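Local coordinates for protein putative oxidoreductase (Klebsiella pneumoniae subsp. pneumoniae MGH 78578, PDB 3E82) that is a putative oxidoreductase of the Gfo/Idh/MocA family, probably using a nicotinamide dinucleotide held by its Rossmann domain, at residues H125-D130 and G181-D186; K149-H154 and Q190-P195. All blocks are in the same frame, centred on the assembly; numbering follows the deposited sequence.

Both contacts use helix 176-192, and their centres lie about 12 Å apart. Contact 1 joins the middle of this helix to the loop between strand 121-123, at the edge of the Rossmann sheet, and helix 131-142; its centre is about 4 Å from that of the chain. Contact 2, about 15 Å from the chain centre, lays the C-terminal end of the helix on strand 148-156 of the large mixed sheet. The two also touch: R128 NH1 lies 3.2 Å from Q190 NE2 and L184 CD1 packs 3.5 Å from S153 OG. Thus one helix meets the loop leaving the Rossmann domain through polar and charged groups and the C-terminal sheet through apolar ones.

Contact 1: H125-D130 and G181-D186; sequences HNRRWD and GPHLID
The guanidinium of R127 lies flat on the ring of H183, the planes 9° apart and the centres 4.4 Å from each other. NH1 is the nitrogen over the imidazole, toward its rim, while L184 CG sits over the opposite ring face. Arginine's flat cation suits this stack, since its edge stays available for the carboxylate of D130. The carboxylate of D186 stacks nearly parallel to the H125 ring, offset toward its rim, and its OD2 lies at the edge of the R128 guanidinium, the two groups nearly coplanar (21°). That grip is side-on: R128 NE reaches D186 OD2 at 2.7 Å in a nearly straight bond (168°), and NH2 donates to OD1, also at 2.7 Å, completing a bidentate salt bridge on both syn lone pairs. Aspartate's short side chain keeps the carboxylate close to the helix, and R128, extended from CG to NE, spans to it; E322 of helix 320-339 is a second acidic partner of NH2. The loop follows the last strand of the parallel Rossmann sheet and here packs on helix 176-192 of the C-terminal part, as a type I turn from R127 to D130. K98 touches H125 and P182. Within the turn R127 NE donates to D130 OD2 at 2.7 Å, which helps fix the guanidinium's rotation. Chi1 sets R127 CG 3.3 Å from H183 CB, and bends at chi2 and chi3 lay the guanidinium over the ring. A water accepts from R127 N and donates to D186 OD2 at 2.8 Å, bridging turn and helix.

Contact 2: K149-H154 and Q190-P195; sequences KHFESH and QLFGLP
F151 holds CG opposite its backbone N (chi1 -180°), which carries its ring out from strand 148-156 toward the helix end, where F192, with CG turned beside its own N (chi1 -46°), sends its ring back to meet it. The rings form a T-shaped pair: the CE2 and CZ edge of F192 points at one face of F151, with centroids 5.1 Å apart and planes at 79°. The edge falls near the rim of that face, with F192 CE2 3.6 Å from F151 CG. L191 adds one methyl, its CD1 approaching F151 CE1 obliquely to 3.3 Å, a tight fit, while its CB covers the centre of one F192 ring face. Phenylalanine suits both positions, offering a broad apolar face on the strand and a hydrogen-bearing edge on the helix without a polar group to satisfy. I136 of helix 131-142 and V226 and V243 of the neighbouring strands also pack against F151. E152, on the other side of the strand, joins two histidines: H150 NE2 donates to OE1 at 2.8 Å and H154 NE2 to OE2 at 2.6 Å, both on anti lone pairs, and H150 ND1 is hydrogen-bonded to NE1 of W214 of the second subunit. One sheet face thus receives the helices and the other the partner subunit, an arrangement typical of the open-faced C-terminal alpha/beta domain of Gfo/Idh/MocA proteins.

Contact 1: H125-D130 and G181-D186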
ATOM      1  N   HIS B 125      16.787 -18.254   5.908  1.00 17.39           N
ATOM      2  CA  HIS B 125      16.096 -17.226   5.128  1.00 19.11           C
ATOM      3  C   HIS B 125      16.288 -17.770   3.721  1.00 18.14           C
ATOM      4  O   HIS B 125      17.241 -17.437   3.015  1.00 18.75           O
ATOM      5  CB  HIS B 125      16.769 -15.871   5.306  1.00 17.22           C
ATOM      6  CG  HIS B 125      16.388 -15.185   6.582  1.00 19.77           C
ATOM      7  ND1 HIS B 125      15.088 -14.828   6.871  1.00 19.33           N
ATOM      8  CD2 HIS B 125      17.134 -14.769   7.632  1.00 19.00           C
ATOM      9  CE1 HIS B 125      15.050 -14.218   8.043  1.00 20.61           C
ATOM     10  NE2 HIS B 125      16.278 -14.168   8.525  1.00 18.86           N
ATOM     11  N   ASN B 126      15.360 -18.637   3.347  1.00 19.15           N
ATOM     12  CA  ASN B 126      15.400 -19.363   2.092  1.00 19.16           C
ATOM     13  C   ASN B 126      14.668 -18.750   0.910  1.00 20.80           C
ATOM     14  O   ASN B 126      14.468 -19.429  -0.096  1.00 20.58           O
ATOM     15  CB  ASN B 126      14.835 -20.762   2.345  1.00 19.85           C
ATOM     16  CG  ASN B 126      13.343 -20.740   2.643  1.00 21.11           C
ATOM     17  OD1 ASN B 126      12.853 -19.858   3.353  1.00 24.52           O
ATOM     18  ND2 ASN B 126      12.619 -21.710   2.107  1.00 21.71           N
ATOM     19  N   ARG B 127      14.286 -17.483   0.998  1.00 20.34           N
ATOM     20  CA  ARG B 127      13.528 -16.887  -0.098  1.00 20.05           C
ATOM     21  C   ARG B 127      14.321 -15.932  -0.993  1.00 20.11           C
ATOM     22  O   ARG B 127      13.749 -15.262  -1.857  1.00 19.59           O
ATOM     23  CB  ARG B 127      12.288 -16.179   0.469  1.00 21.46           C
ATOM     24  CG  ARG B 127      11.500 -17.000   1.511  1.00 23.73           C
ATOM     25  CD  ARG B 127      10.935 -18.303   0.942  1.00 26.33           C
ATOM     26  NE  ARG B 127       9.993 -18.065  -0.150  1.00 30.55           N
ATOM     27  CZ  ARG B 127       8.708 -17.749   0.010  1.00 34.62           C
ATOM     28  NH1 ARG B 127       8.190 -17.643   1.229  1.00 35.04           N
ATOM     29  NH2 ARG B 127       7.945 -17.514  -1.052  1.00 33.23           N
ATOM     30  N   ARG B 128      15.636 -15.891  -0.801  1.00 19.59           N
ATOM     31  CA  ARG B 128      16.507 -15.018  -1.585  1.00 18.61           C
ATOM     32  C   ARG B 128      16.757 -15.548  -2.991  1.00 19.12           C
ATOM     33  O   ARG B 128      17.376 -14.874  -3.816  1.00 20.15           O
ATOM     34  CB  ARG B 128      17.850 -14.849  -0.872  1.00 18.17           C
ATOM     35  CG  ARG B 128      17.724 -14.278   0.530  1.00 17.27           C
ATOM     36  CD  ARG B 128      19.078 -14.168   1.216  1.00 17.59           C
ATOM     37  NE  ARG B 128      18.936 -13.498   2.502  1.00 14.76           N
ATOM     38  CZ  ARG B 128      19.943 -13.000   3.214  1.00 17.83           C
ATOM     39  NH1 ARG B 128      21.197 -13.093   2.775  1.00 16.00           N
ATOM     40  NH2 ARG B 128      19.691 -12.401   4.373  1.00 14.57           N
ATOM     41  N   TRP B 129      16.277 -16.755  -3.267  1.00 18.50           N
ATOM     42  CA  TRP B 129      16.475 -17.355  -4.580  1.00 19.41           C
ATOM     43  C   TRP B 129      15.169 -17.706  -5.283  1.00 19.90           C
ATOM     44  O   TRP B 129      15.139 -18.567  -6.156  1.00 20.43           O
ATOM     45  CB  TRP B 129      17.363 -18.589  -4.425  1.00 19.87           C
ATOM     46  CG  TRP B 129      18.672 -18.208  -3.813  1.00 18.49           C
ATOM     47  CD1 TRP B 129      19.775 -17.726  -4.464  1.00 19.28           C
ATOM     48  CD2 TRP B 129      18.986 -18.177  -2.417  1.00 18.24           C
ATOM     49  NE1 TRP B 129      20.755 -17.398  -3.558  1.00 18.03           N
ATOM     50  CE2 TRP B 129      20.298 -17.663  -2.294  1.00 17.88           C
ATOM     51  CE3 TRP B 129      18.287 -18.530  -1.257  1.00 17.56           C
ATOM     52  CZ2 TRP B 129      20.925 -17.493  -1.055  1.00 17.04           C
ATOM     53  CZ3 TRP B 129      18.914 -18.361  -0.020  1.00 17.95           C
ATOM     54  CH2 TRP B 129      20.221 -17.846   0.067  1.00 17.21           C
ATOM     55  N   ASP B 130      14.095 -17.031  -4.887  1.00 20.21           N
ATOM     56  CA  ASP B 130      12.778 -17.236  -5.475  1.00 20.06           C
ATOM     57  C   ASP B 130      12.708 -16.595  -6.862  1.00 19.32           C
ATOM     58  O   ASP B 130      13.293 -15.538  -7.095  1.00 18.87           O
ATOM     59  CB  ASP B 130      11.701 -16.628  -4.575  1.00 18.11           C
ATOM     60  CG  ASP B 130      11.400 -17.488  -3.355  1.00 20.74           C
ATOM     61  OD1 ASP B 130      12.157 -18.446  -3.100  1.00 22.52           O
ATOM     62  OD2 ASP B 130      10.408 -17.204  -2.653  1.00 20.17           O
ATOM     63  N   GLY B 181       5.923 -12.016   7.387  1.00 17.50           N
ATOM     64  CA  GLY B 181       6.681 -10.779   7.339  1.00 18.24           C
ATOM     65  C   GLY B 181       8.177 -11.006   7.127  1.00 18.05           C
ATOM     66  O   GLY B 181       8.795 -10.293   6.346  1.00 19.25           O
ATOM     67  N   PRO B 182       8.790 -12.001   7.794  1.00 18.84           N
ATOM     68  CA  PRO B 182      10.226 -12.267   7.642  1.00 18.01           C
ATOM     69  C   PRO B 182      10.818 -12.340   6.234  1.00 17.94           C
ATOM     70  O   PRO B 182      11.815 -11.673   5.965  1.00 18.88           O
ATOM     71  CB  PRO B 182      10.419 -13.559   8.435  1.00 18.81           C
ATOM     72  CG  PRO B 182       9.466 -13.362   9.574  1.00 17.40           C
ATOM     73  CD  PRO B 182       8.220 -12.850   8.860  1.00 17.88           C
ATOM     74  N   HIS B 183      10.229 -13.119   5.327  1.00 17.83           N
ATOM     75  CA  HIS B 183      10.814 -13.199   3.987  1.00 19.06           C
ATOM     76  C   HIS B 183      10.608 -11.907   3.192  1.00 18.90           C
ATOM     77  O   HIS B 183      11.441 -11.537   2.363  1.00 17.59           O
ATOM     78  CB  HIS B 183      10.275 -14.404   3.205  1.00 21.29           C
ATOM     79  CG  HIS B 183       8.909 -14.203   2.631  1.00 23.16           C
ATOM     80  ND1 HIS B 183       7.771 -14.158   3.406  1.00 24.67           N
ATOM     81  CD2 HIS B 183       8.499 -14.032   1.351  1.00 26.34           C
ATOM     82  CE1 HIS B 183       6.717 -13.970   2.628  1.00 25.25           C
ATOM     83  NE2 HIS B 183       7.132 -13.890   1.377  1.00 25.13           N
ATOM     84  N   LEU B 184       9.499 -11.226   3.460  1.00 18.78           N
ATOM     85  CA  LEU B 184       9.190  -9.958   2.800  1.00 18.76           C
ATOM     86  C   LEU B 184      10.251  -8.935   3.217  1.00 17.72           C
ATOM     87  O   LEU B 184      10.784  -8.190   2.389  1.00 15.51           O
ATOM     88  CB  LEU B 184       7.797  -9.481   3.235  1.00 17.34           C
ATOM     89  CG  LEU B 184       6.621  -9.609   2.257  1.00 21.76           C
ATOM     90  CD1 LEU B 184       6.741 -10.862   1.423  1.00 20.25           C
ATOM     91  CD2 LEU B 184       5.310  -9.571   3.025  1.00 20.84           C
ATOM     92  N   ILE B 185      10.548  -8.907   4.514  1.00 16.11           N
ATOM     93  CA  ILE B 185      11.548  -7.987   5.052  1.00 16.16           C
ATOM     94  C   ILE B 185      12.952  -8.327   4.554  1.00 15.24           C
ATOM     95  O   ILE B 185      13.669  -7.464   4.051  1.00 14.43           O
ATOM     96  CB  ILE B 185      11.580  -8.029   6.593  1.00 16.26           C
ATOM     97  CG1 ILE B 185      10.243  -7.561   7.161  1.00 15.16           C
ATOM     98  CG2 ILE B 185      12.726  -7.156   7.115  1.00 15.06           C
ATOM     99  CD1 ILE B 185      10.060  -7.938   8.620  1.00 16.52           C
ATOM    100  N   ASP B 186      13.336  -9.590   4.694  1.00 14.71           N
ATOM    101  CA  ASP B 186      14.667 -10.031   4.290  1.00 17.12           C
ATOM    102  C   ASP B 186      15.011  -9.631   2.857  1.00 16.89           C
ATOM    103  O   ASP B 186      16.110  -9.150   2.604  1.00 16.92           O
ATOM    104  CB  ASP B 186      14.802 -11.554   4.452  1.00 16.67           C
ATOM    105  CG  ASP B 186      16.211 -12.040   4.211  1.00 15.93           C
ATOM    106  OD1 ASP B 186      17.132 -11.538   4.888  1.00 17.22           O
ATOM    107  OD2 ASP B 186      16.401 -12.923   3.350  1.00 17.35           O
TER
HETATM  108  O   HOH W   1      14.624 -15.053   2.702  1.00 24.98           O

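Contact 2: K149-H154 and Q190-P195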
ATOM      1  N   LYS B 149      11.741   4.138  -6.581  1.00 15.48           N
ATOM      2  CA  LYS B 149      11.103   5.090  -5.683  1.00 16.78           C
ATOM      3  C   LYS B 149      10.009   4.463  -4.821  1.00 16.47           C
ATOM      4  O   LYS B 149       9.730   4.942  -3.716  1.00 14.02           O
ATOM      5  CB  LYS B 149      10.532   6.268  -6.496  1.00 17.82           C
ATOM      6  CG  LYS B 149      11.618   7.143  -7.135  1.00 20.37           C
ATOM      7  CD  LYS B 149      12.543   7.680  -6.052  1.00 25.04           C
ATOM      8  CE  LYS B 149      13.896   8.119  -6.598  1.00 28.15           C
ATOM      9  NZ  LYS B 149      13.796   9.308  -7.467  1.00 28.04           N
ATOM     10  N   HIS B 150       9.412   3.386  -5.327  1.00 16.51           N
ATOM     11  CA  HIS B 150       8.331   2.686  -4.640  1.00 17.95           C
ATOM     12  C   HIS B 150       8.440   1.179  -4.902  1.00 18.62           C
ATOM     13  O   HIS B 150       8.224   0.708  -6.023  1.00 18.91           O
ATOM     14  CB  HIS B 150       6.978   3.235  -5.137  1.00 18.92           C
ATOM     15  CG  HIS B 150       5.776   2.552  -4.552  1.00 17.99           C
ATOM     16  ND1 HIS B 150       4.768   3.243  -3.914  1.00 18.16           N
ATOM     17  CD2 HIS B 150       5.400   1.251  -4.544  1.00 17.59           C
ATOM     18  CE1 HIS B 150       3.824   2.398  -3.539  1.00 18.73           C
ATOM     19  NE2 HIS B 150       4.183   1.181  -3.909  1.00 19.71           N
ATOM     20  N   PHE B 151       8.784   0.435  -3.852  1.00 18.14           N
ATOM     21  CA  PHE B 151       8.943  -1.019  -3.911  1.00 16.25           C
ATOM     22  C   PHE B 151       7.844  -1.637  -3.046  1.00 16.67           C
ATOM     23  O   PHE B 151       7.774  -1.388  -1.838  1.00 16.28           O
ATOM     24  CB  PHE B 151      10.324  -1.400  -3.371  1.00 17.08           C
ATOM     25  CG  PHE B 151      10.611  -2.885  -3.383  1.00 18.92           C
ATOM     26  CD1 PHE B 151      11.238  -3.481  -4.476  1.00 17.70           C
ATOM     27  CD2 PHE B 151      10.309  -3.671  -2.278  1.00 15.48           C
ATOM     28  CE1 PHE B 151      11.562  -4.834  -4.459  1.00 17.65           C
ATOM     29  CE2 PHE B 151      10.631  -5.026  -2.254  1.00 15.53           C
ATOM     30  CZ  PHE B 151      11.258  -5.605  -3.340  1.00 14.89           C
ATOM     31  N   GLU B 152       6.979  -2.434  -3.667  1.00 16.87           N
ATOM     32  CA  GLU B 152       5.871  -3.053  -2.952  1.00 16.91           C
ATOM     33  C   GLU B 152       5.898  -4.574  -3.092  1.00 17.66           C
ATOM     34  O   GLU B 152       5.950  -5.109  -4.208  1.00 16.61           O
ATOM     35  CB  GLU B 152       4.545  -2.494  -3.478  1.00 18.18           C
ATOM     36  CG  GLU B 152       3.358  -2.831  -2.610  1.00 19.13           C
ATOM     37  CD  GLU B 152       2.140  -2.013  -2.958  1.00 20.29           C
ATOM     38  OE1 GLU B 152       2.305  -0.910  -3.526  1.00 19.68           O
ATOM     39  OE2 GLU B 152       1.021  -2.471  -2.643  1.00 18.85           O
ATOM     40  N   SER B 153       5.849  -5.254  -1.948  1.00 17.54           N
ATOM     41  CA  SER B 153       5.898  -6.713  -1.881  1.00 18.87           C
ATOM     42  C   SER B 153       4.714  -7.240  -1.079  1.00 20.00           C
ATOM     43  O   SER B 153       4.458  -6.786   0.046  1.00 21.45           O
ATOM     44  CB  SER B 153       7.222  -7.145  -1.231  1.00 17.68           C
ATOM     45  OG  SER B 153       7.315  -8.549  -1.112  1.00 17.87           O
ATOM     46  N   HIS B 154       4.003  -8.207  -1.654  1.00 18.82           N
ATOM     47  CA  HIS B 154       2.819  -8.783  -1.022  1.00 20.00           C
ATOM     48  C   HIS B 154       2.823 -10.288  -0.799  1.00 21.62           C
ATOM     49  O   HIS B 154       3.431 -11.054  -1.548  1.00 20.26           O
ATOM     50  CB  HIS B 154       1.559  -8.531  -1.866  1.00 20.16           C
ATOM     51  CG  HIS B 154       1.079  -7.116  -1.874  1.00 20.09           C
ATOM     52  ND1 HIS B 154      -0.248  -6.790  -1.685  1.00 18.08           N
ATOM     53  CD2 HIS B 154       1.728  -5.948  -2.086  1.00 19.27           C
ATOM     54  CE1 HIS B 154      -0.394  -5.480  -1.778  1.00 20.47           C
ATOM     55  NE2 HIS B 154       0.789  -4.946  -2.022  1.00 21.88           N
ATOM     56  N   GLN B 190      18.001  -6.998   1.727  1.00 16.37           N
ATOM     57  CA  GLN B 190      19.021  -7.459   0.790  1.00 18.07           C
ATOM     58  C   GLN B 190      19.139  -6.474  -0.379  1.00 18.71           C
ATOM     59  O   GLN B 190      20.237  -6.165  -0.844  1.00 17.75           O
ATOM     60  CB  GLN B 190      18.666  -8.853   0.262  1.00 16.08           C
ATOM     61  CG  GLN B 190      18.980 -10.002   1.219  1.00 17.16           C
ATOM     62  CD  GLN B 190      20.479 -10.265   1.357  1.00 18.97           C
ATOM     63  OE1 GLN B 190      21.124  -9.813   2.308  1.00 21.37           O
ATOM     64  NE2 GLN B 190      21.039 -10.984   0.394  1.00 18.10           N
ATOM     65  N   LEU B 191      17.995  -5.983  -0.847  1.00 17.69           N
ATOM     66  CA  LEU B 191      17.974  -5.037  -1.960  1.00 17.91           C
ATOM     67  C   LEU B 191      18.396  -3.624  -1.589  1.00 18.29           C
ATOM     68  O   LEU B 191      19.161  -2.990  -2.313  1.00 20.62           O
ATOM     69  CB  LEU B 191      16.560  -4.951  -2.569  1.00 16.60           C
ATOM     70  CG  LEU B 191      16.062  -6.130  -3.411  1.00 15.84           C
ATOM     71  CD1 LEU B 191      14.632  -5.883  -3.861  1.00 16.38           C
ATOM     72  CD2 LEU B 191      16.979  -6.309  -4.611  1.00 15.63           C
ATOM     73  N   PHE B 192      17.917  -3.135  -0.452  1.00 17.37           N
ATOM     74  CA  PHE B 192      18.174  -1.752  -0.074  1.00 18.50           C
ATOM     75  C   PHE B 192      18.941  -1.446   1.204  1.00 19.65           C
ATOM     76  O   PHE B 192      19.181  -0.272   1.500  1.00 19.19           O
ATOM     77  CB  PHE B 192      16.826  -1.029   0.001  1.00 17.88           C
ATOM     78  CG  PHE B 192      15.927  -1.305  -1.170  1.00 19.70           C
ATOM     79  CD1 PHE B 192      16.256  -0.835  -2.443  1.00 17.21           C
ATOM     80  CD2 PHE B 192      14.745  -2.033  -1.004  1.00 18.07           C
ATOM     81  CE1 PHE B 192      15.423  -1.085  -3.536  1.00 19.13           C
ATOM     82  CE2 PHE B 192      13.905  -2.290  -2.093  1.00 15.86           C
ATOM     83  CZ  PHE B 192      14.243  -1.817  -3.358  1.00 18.17           C
ATOM     84  N   GLY B 193      19.322  -2.461   1.968  1.00 18.78           N
ATOM     85  CA  GLY B 193      20.006  -2.171   3.217  1.00 18.04           C
ATOM     86  C   GLY B 193      18.961  -1.819   4.270  1.00 19.21           C
ATOM     87  O   GLY B 193      17.764  -2.033   4.053  1.00 18.34           O
ATOM     88  N   LEU B 194      19.395  -1.267   5.400  1.00 17.24           N
ATOM     89  CA  LEU B 194      18.477  -0.909   6.484  1.00 16.60           C
ATOM     90  C   LEU B 194      17.674   0.369   6.253  1.00 16.83           C
ATOM     91  O   LEU B 194      18.194   1.366   5.774  1.00 16.78           O
ATOM     92  CB  LEU B 194      19.244  -0.740   7.803  1.00 17.06           C
ATOM     93  CG  LEU B 194      20.071  -1.915   8.318  1.00 19.30           C
ATOM     94  CD1 LEU B 194      20.777  -1.510   9.617  1.00 18.40           C
ATOM     95  CD2 LEU B 194      19.159  -3.109   8.544  1.00 17.73           C
ATOM     96  N   PRO B 195      16.383   0.352   6.608  1.00 16.07           N
ATOM     97  CA  PRO B 195      15.545   1.538   6.431  1.00 17.35           C
ATOM     98  C   PRO B 195      15.848   2.519   7.555  1.00 18.66           C
ATOM     99  O   PRO B 195      16.405   2.133   8.595  1.00 17.74           O
ATOM    100  CB  PRO B 195      14.132   0.976   6.532  1.00 17.34           C
ATOM    101  CG  PRO B 195      14.307  -0.135   7.561  1.00 16.52           C
ATOM    102  CD  PRO B 195      15.598  -0.789   7.117  1.00 15.01           C
TER